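Side-chain contacts in C-glycoside 3-oxidase (Microbacterium trichothecenolyticum, PDB 7DVE), which oxidises the C3 hydroxyl of the sugar in C-glycosides such as isoorientin and mangiferin, using bound FAD and passing the electrons to oxygen to give hydrogen peroxide: residues 143-147 and 148-152; 169-172 and 173-176; 402-405 and 406-410. All blocks are in the same frame, centred on the assembly; numbering follows the deposited sequence.

Contact 1. Residues 143-147 and 148-152; sequences FLDET and GELDE
Leu150 lays its CB against Leu144, the two CB atoms 4.0 Å apart, and brings its CD2 methyl across the Asp145 side chain, 3.9 Å from OD1. With CG of Leu150 anti to the backbone N (chi1 175°), the branch leans back over the preceding helical turn. The methyl is about equally near CB, CG and OD1 of Asp145, whose charge is met by Arg140; the same arginine pairs with Asp151, which probably offsets the like charges of the two acids, whose OD1 atoms are 4.5 Å apart. Across the same bend, CD2 of Leu144 lies 3.9 Å from OE1 of Glu149. The extended Glu149 side chain carries its carboxylate to a salt bridge with Arg499 on helix 490-510, a helix that Leu144 also touches through Leu496.

Three backbone amides tie the bend. Gly148 N donates to Asp145 O at 3.2 Å, closing a type I turn, and Leu150 N reaches Leu144 O at 3.1 Å. The third, Glu149 N, donates to Thr147 OG1 at 3.1 Å with a fairly straight N-H...O angle of 157°; chi1 of 63° sets this hydroxyl between the threonine's own N and carbonyl carbon, facing the amide. Gly148, with positive phi, leaves the helical path after helix 142-145 and is the N-cap of helix 149-161: two successive helices joined by a tight type I turn.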
loop_
_atom_site.group_PDB
_atom_site.type_symbol
_atom_site.label_atom_id
_atom_site.label_comp_id
_atom_site.label_asym_id
_atom_site.label_seq_id
_atom_site.Cartn_x
_atom_site.Cartn_y
_atom_site.Cartn_z
ATOM N N PHE A 143 -10.564 -18.718 -4.040
ATOM C CA PHE A 143 -10.527 -19.779 -3.039
ATOM C C PHE A 143 -10.717 -19.235 -1.632
ATOM O O PHE A 143 -11.095 -19.994 -0.737
ATOM C CB PHE A 143 -9.241 -20.609 -3.130
ATOM C CG PHE A 143 -7.960 -19.813 -3.127
ATOM C CD1 PHE A 143 -7.378 -19.400 -1.933
ATOM C CD2 PHE A 143 -7.306 -19.531 -4.320
ATOM C CE1 PHE A 143 -6.178 -18.695 -1.929
ATOM C CE2 PHE A 143 -6.099 -18.824 -4.325
ATOM C CZ PHE A 143 -5.535 -18.405 -3.132
ATOM N N LEU A 144 -10.479 -17.944 -1.423
ATOM C CA LEU A 144 -10.832 -17.317 -0.161
ATOM C C LEU A 144 -12.280 -16.861 -0.138
ATOM O O LEU A 144 -12.900 -16.895 0.923
ATOM C CB LEU A 144 -9.905 -16.129 0.123
ATOM C CG LEU A 144 -8.458 -16.533 0.415
ATOM C CD1 LEU A 144 -7.655 -15.326 0.835
ATOM C CD2 LEU A 144 -8.396 -17.648 1.479
ATOM N N ASP A 145 -12.827 -16.451 -1.291
ATOM C CA ASP A 145 -14.204 -15.969 -1.364
ATOM C C ASP A 145 -15.222 -17.094 -1.200
ATOM O O ASP A 145 -16.313 -16.865 -0.666
ATOM C CB ASP A 145 -14.442 -15.250 -2.693
ATOM C CG ASP A 145 -15.476 -14.131 -2.575
ATOM O OD1 ASP A 145 -15.824 -13.764 -1.438
ATOM O OD2 ASP A 145 -15.955 -13.621 -3.607
ATOM N N GLU A 146 -14.894 -18.305 -1.656
ATOM C CA GLU A 146 -15.867 -19.391 -1.635
ATOM C C GLU A 146 -16.208 -19.826 -0.217
ATOM O O GLU A 146 -17.345 -20.224 0.046
ATOM C CB GLU A 146 -15.354 -20.585 -2.451
ATOM C CG GLU A 146 -14.039 -21.189 -1.941
ATOM C CD GLU A 146 -13.453 -22.262 -2.868
ATOM O OE1 GLU A 146 -14.141 -22.678 -3.829
ATOM O OE2 GLU A 146 -12.289 -22.674 -2.639
ATOM N N THR A 147 -15.249 -19.771 0.699
ATOM C CA THR A 147 -15.504 -20.172 2.075
ATOM C C THR A 147 -16.198 -19.105 2.897
ATOM O O THR A 147 -16.585 -19.392 4.036
ATOM C CB THR A 147 -14.194 -20.542 2.773
ATOM O OG1 THR A 147 -13.339 -19.384 2.831
ATOM C CG2 THR A 147 -13.501 -21.711 2.067
ATOM N N GLY A 148 -16.357 -17.894 2.365
ATOM C CA GLY A 148 -16.786 -16.774 3.165
ATOM C C GLY A 148 -15.679 -16.128 3.967
ATOM O O GLY A 148 -15.912 -15.084 4.597
ATOM N N GLU A 149 -14.471 -16.692 3.959
ATOM C CA GLU A 149 -13.425 -16.115 4.794
ATOM C C GLU A 149 -12.945 -14.777 4.262
ATOM O O GLU A 149 -12.477 -13.943 5.045
ATOM C CB GLU A 149 -12.233 -17.060 4.938
ATOM C CG GLU A 149 -11.201 -16.523 5.934
ATOM C CD GLU A 149 -9.982 -17.415 6.123
ATOM O OE1 GLU A 149 -9.610 -18.164 5.179
ATOM O OE2 GLU A 149 -9.398 -17.347 7.238
ATOM N N LEU A 150 -13.036 -14.546 2.951
ATOM C CA LEU A 150 -12.527 -13.281 2.421
ATOM C C LEU A 150 -13.256 -12.098 3.057
ATOM O O LEU A 150 -12.618 -11.142 3.501
ATOM C CB LEU A 150 -12.634 -13.253 0.889
ATOM C CG LEU A 150 -12.256 -11.946 0.150
ATOM C CD1 LEU A 150 -10.935 -11.406 0.622
ATOM C CD2 LEU A 150 -12.238 -12.129 -1.368
ATOM N N ASP A 151 -14.585 -12.168 3.153
ATOM C CA ASP A 151 -15.352 -11.063 3.737
ATOM C C ASP A 151 -14.992 -10.825 5.206
ATOM O O ASP A 151 -14.821 -9.673 5.630
ATOM C CB ASP A 151 -16.848 -11.331 3.581
ATOM C CG ASP A 151 -17.364 -10.962 2.189
ATOM O OD1 ASP A 151 -16.613 -10.328 1.413
ATOM O OD2 ASP A 151 -18.513 -11.317 1.858
ATOM N N GLU A 152 -14.837 -11.899 5.989
ATOM C CA GLU A 152 -14.408 -11.743 7.379
ATOM C C GLU A 152 -13.003 -11.136 7.477
ATOM O O GLU A 152 -12.750 -10.273 8.335
ATOM C CB GLU A 152 -14.494 -13.090 8.107
ATOM C CG GLU A 152 -13.720 -13.140 9.417
ATOM C CD GLU A 152 -13.611 -14.536 9.991
ATOM O OE1 GLU A 152 -14.601 -15.014 10.571
ATOM O OE2 GLU A 152 -12.539 -15.170 9.861
#

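Contact 2. Residues 169-172 and 173-176; sequences DASP and YAGI
Ser171 OG has two partners: it hydrogen-bonds to Tyr327 O in another loop, and it accepts a weak bond from Tyr173 N at 3.3 Å, bent to 134° at the hydrogen. The firmer link belongs to the backbone, where Ala174 N donates to Ser171 O at 3.0 Å with an angle of 157°, closing a type I beta turn over Pro172 and Tyr173.

Around that bond the apolar atoms fit closely. CB of Ala174 sits 3.2 Å from Ser171 O and 3.5 Å from Asp169 O, so the methyl packs against both carbonyl oxygens, which it meets from directions roughly at right angles. Pro172 occupies the second position of the turn, its ring restricting phi to a value that suits it. Tyr173 has CG anti to its carbonyl carbon (chi1 -55°), which keeps CG 3.7 Å from Pro172 C and sends the ring away from the turn to stack with Phe310. A second turn, type II, follows from Tyr173 to Ile176 and leads into helix 176-183.

Asp169 anchors the start of the segment through a salt bridge to Arg197. Taken together, one sound backbone bond, one weak side-chain bond and the outside ties of Ser171, Tyr173 and Asp169 suggest that the shape of the loop probably owes as much to its neighbours, the adjoining loops and strand 196-204, as to its own turn.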
loop_
_atom_site.group_PDB
_atom_site.type_symbol
_atom_site.label_atom_id
_atom_site.label_comp_id
_atom_site.label_asym_id
_atom_site.label_seq_id
_atom_site.Cartn_x
_atom_site.Cartn_y
_atom_site.Cartn_z
ATOM N N ASP A 169 -18.981 13.576 5.781
ATOM C CA ASP A 169 -20.424 13.730 5.571
ATOM C C ASP A 169 -20.979 15.062 6.077
ATOM O O ASP A 169 -22.105 15.413 5.704
ATOM C CB ASP A 169 -21.202 12.595 6.236
ATOM C CG ASP A 169 -21.220 11.319 5.399
ATOM O OD1 ASP A 169 -20.611 11.275 4.312
ATOM O OD2 ASP A 169 -21.843 10.336 5.857
ATOM N N ALA A 170 -20.245 15.800 6.922
ATOM C CA ALA A 170 -20.738 17.077 7.443
ATOM C C ALA A 170 -20.286 18.284 6.624
ATOM O O ALA A 170 -20.664 19.411 6.960
ATOM C CB ALA A 170 -20.303 17.287 8.900
ATOM N N SER A 171 -19.501 18.094 5.566
ATOM C CA SER A 171 -19.043 19.308 4.917
ATOM C C SER A 171 -20.124 19.860 3.983
ATOM O O SER A 171 -20.981 19.115 3.499
ATOM C CB SER A 171 -17.764 19.060 4.123
ATOM O OG SER A 171 -18.064 18.803 2.781
ATOM N N PRO A 172 -20.096 21.169 3.716
ATOM C CA PRO A 172 -21.124 21.760 2.838
ATOM C C PRO A 172 -21.180 21.148 1.444
ATOM O O PRO A 172 -22.242 21.182 0.805
ATOM C CB PRO A 172 -20.735 23.248 2.779
ATOM C CG PRO A 172 -19.648 23.458 3.809
ATOM C CD PRO A 172 -19.327 22.170 4.478
ATOM N N TYR A 173 -20.085 20.575 0.950
ATOM C CA TYR A 173 -20.078 19.970 -0.374
ATOM C C TYR A 173 -20.306 18.463 -0.332
ATOM O O TYR A 173 -20.057 17.777 -1.330
ATOM C CB TYR A 173 -18.771 20.320 -1.091
ATOM C CG TYR A 173 -18.558 21.822 -1.129
ATOM C CD1 TYR A 173 -19.507 22.659 -1.725
ATOM C CD2 TYR A 173 -17.456 22.414 -0.507
ATOM C CE1 TYR A 173 -19.346 24.040 -1.735
ATOM C CE2 TYR A 173 -17.283 23.804 -0.520
ATOM C CZ TYR A 173 -18.236 24.604 -1.135
ATOM O OH TYR A 173 -18.082 25.967 -1.166
ATOM N N ALA A 174 -20.780 17.940 0.800
ATOM C CA ALA A 174 -21.052 16.510 0.921
ATOM C C ALA A 174 -22.098 16.060 -0.095
ATOM O O ALA A 174 -23.186 16.637 -0.187
ATOM C CB ALA A 174 -21.532 16.185 2.337
ATOM N N GLY A 175 -21.764 15.032 -0.865
ATOM C CA GLY A 175 -22.720 14.394 -1.737
ATOM C C GLY A 175 -22.860 14.973 -3.132
ATOM O O GLY A 175 -23.543 14.359 -3.961
ATOM N N ILE A 176 -22.246 16.122 -3.425
ATOM C CA ILE A 176 -22.411 16.738 -4.743
ATOM C C ILE A 176 -21.829 15.842 -5.831
ATOM O O ILE A 176 -22.446 15.615 -6.880
ATOM C CB ILE A 176 -21.757 18.130 -4.771
ATOM C CG1 ILE A 176 -22.517 19.097 -3.870
ATOM C CG2 ILE A 176 -21.747 18.663 -6.189
ATOM C CD1 ILE A 176 -22.005 20.520 -3.962
#

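Contact 3. Residues 402-405 and 406-410; sequences YTLS and DRDHA
Asp408 OD2 accepts the backbone N of Ser405 at 2.6 Å. The amide approaches on the anti side of the carboxylate, 16° out of its plane. That oxygen also forms a salt bridge with Lys375, while OD1 takes the backbone N of Asp376, so both oxygens of this buried acid have partners, which would probably favour its ionised form. In return, Ser405 OG faces the first turn of the helix: it accepts weak bonds from Asp408 N and Arg407 N, each at 3.4 Å. The torsion that puts it there, chi1 74°, places OG between the serine's N and carbonyl carbon. OG is further tied to Asp376, whose carboxylate also pairs with Arg407. The first regular helical bond follows, His409 N to Ser405 O at 3.1 Å.

Outward from this polar centre, Leu404 covers the bend. Its CB rests over one face of the His409 imidazole in a CH-pi contact, 4.2 Å from the ring centroid and 27° off the normal, while its CD1 comes within 3.9 Å of NE2. The leucine crosses both His409 and Asp408 at about a right angle, and its CB is 4.0 Å from the CB of Asp408. Just before the bend, Tyr402 makes a cation-pi contact with Lys375, the lysine that also binds Asp408.

The reciprocal pair of Ser405 and Asp408, one short bond and one weak one, makes a capping box, the classic start of an alpha-helix, here at the N-terminus of helix 406-424, after the short loop that follows strand 396-401.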
loop_
_atom_site.group_PDB
_atom_site.type_symbol
_atom_site.label_atom_id
_atom_site.label_comp_id
_atom_site.label_asym_id
_atom_site.label_seq_id
_atom_site.Cartn_x
_atom_site.Cartn_y
_atom_site.Cartn_z
ATOM N N TYR A 402 9.187 -5.376 -17.567
ATOM C CA TYR A 402 7.782 -5.001 -17.577
ATOM C C TYR A 402 7.364 -4.600 -18.980
ATOM O O TYR A 402 7.959 -3.699 -19.582
ATOM C CB TYR A 402 7.529 -3.866 -16.613
ATOM C CG TYR A 402 6.110 -3.773 -16.124
ATOM C CD1 TYR A 402 5.619 -4.661 -15.163
ATOM C CD2 TYR A 402 5.255 -2.790 -16.615
ATOM C CE1 TYR A 402 4.319 -4.563 -14.709
ATOM C CE2 TYR A 402 3.958 -2.697 -16.176
ATOM C CZ TYR A 402 3.491 -3.574 -15.217
ATOM O OH TYR A 402 2.189 -3.459 -14.775
ATOM N N THR A 403 6.326 -5.253 -19.481
ATOM C CA THR A 403 5.817 -5.016 -20.817
ATOM C C THR A 403 4.300 -4.876 -20.745
ATOM O O THR A 403 3.629 -5.589 -19.997
ATOM C CB THR A 403 6.238 -6.153 -21.796
ATOM O OG1 THR A 403 5.884 -7.455 -21.266
ATOM C CG2 THR A 403 7.748 -6.103 -22.047
ATOM N N LEU A 404 3.784 -3.911 -21.497
ATOM C CA LEU A 404 2.359 -3.767 -21.740
ATOM C C LEU A 404 1.965 -4.656 -22.912
ATOM O O LEU A 404 2.521 -4.527 -24.006
ATOM C CB LEU A 404 2.027 -2.306 -22.040
ATOM C CG LEU A 404 2.239 -1.297 -20.899
ATOM C CD1 LEU A 404 1.491 0.011 -21.142
ATOM C CD2 LEU A 404 1.861 -1.898 -19.563
ATOM N N SER A 405 1.019 -5.563 -22.686
ATOM C CA SER A 405 0.463 -6.323 -23.793
ATOM C C SER A 405 -0.587 -5.478 -24.516
ATOM O O SER A 405 -0.982 -4.400 -24.056
ATOM C CB SER A 405 -0.138 -7.640 -23.296
ATOM O OG SER A 405 -1.360 -7.413 -22.612
ATOM N N ASP A 406 -1.036 -5.983 -25.671
ATOM C CA ASP A 406 -2.097 -5.320 -26.423
ATOM C C ASP A 406 -3.382 -5.214 -25.613
ATOM O O ASP A 406 -4.140 -4.242 -25.759
ATOM C CB ASP A 406 -2.353 -6.087 -27.702
ATOM C CG ASP A 406 -1.067 -6.492 -28.384
ATOM O OD1 ASP A 406 -0.355 -7.355 -27.799
ATOM O OD2 ASP A 406 -0.761 -5.956 -29.472
ATOM N N ARG A 407 -3.642 -6.194 -24.743
ATOM C CA ARG A 407 -4.804 -6.097 -23.873
ATOM C C ARG A 407 -4.636 -4.950 -22.888
ATOM O O ARG A 407 -5.606 -4.245 -22.577
ATOM C CB ARG A 407 -5.047 -7.442 -23.164
ATOM C CG ARG A 407 -5.281 -8.619 -24.141
ATOM C CD ARG A 407 -5.969 -9.869 -23.511
ATOM N NE ARG A 407 -5.185 -10.477 -22.438
ATOM C CZ ARG A 407 -5.531 -11.561 -21.747
ATOM N NH1 ARG A 407 -6.646 -12.236 -22.017
ATOM N NH2 ARG A 407 -4.740 -11.979 -20.757
ATOM N N ASP A 408 -3.412 -4.741 -22.390
ATOM C CA ASP A 408 -3.155 -3.588 -21.526
ATOM C C ASP A 408 -3.507 -2.289 -22.241
ATOM O O ASP A 408 -4.193 -1.431 -21.682
ATOM C CB ASP A 408 -1.689 -3.563 -21.083
ATOM C CG ASP A 408 -1.330 -4.728 -20.174
ATOM O OD1 ASP A 408 -2.089 -4.977 -19.221
ATOM O OD2 ASP A 408 -0.290 -5.387 -20.412
ATOM N N HIS A 409 -3.069 -2.145 -23.500
ATOM C CA HIS A 409 -3.295 -0.898 -24.232
ATOM C C HIS A 409 -4.776 -0.679 -24.512
ATOM O O HIS A 409 -5.277 0.451 -24.414
ATOM C CB HIS A 409 -2.513 -0.914 -25.544
ATOM C CG HIS A 409 -1.058 -0.596 -25.390
ATOM N ND1 HIS A 409 -0.061 -1.463 -25.794
ATOM C CD2 HIS A 409 -0.429 0.506 -24.918
ATOM C CE1 HIS A 409 1.118 -0.916 -25.554
ATOM N NE2 HIS A 409 0.921 0.281 -25.030
ATOM N N ALA A 410 -5.478 -1.750 -24.886
ATOM C CA ALA A 410 -6.921 -1.681 -25.094
ATOM C C ALA A 410 -7.651 -1.240 -23.825
ATOM O O ALA A 410 -8.532 -0.365 -23.868
ATOM C CB ALA A 410 -7.430 -3.049 -25.585
#

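How the contacts relate
The three contacts are local bends lying in series along the chain, and none touches another. Contacts 1 and 3 come nearest, with centres about 30 Å apart and closest atoms about 18 Å; contacts 2 and 3 are the farthest, about 39 Å between centres, and contacts 1 and 2 lie about 34 Å apart. Each sits at a helix start, but with different N-cap residues: a glycine in contacts 1 and 2, and Ser405 in contact 3. All lie 21 to 27 Å from the chain centre and away from the FAD-binding residues and from His444, the probable proton acceptor. Contact 1 nevertheless adjoins helix 490-510, whose first residue, Thr490, binds FAD.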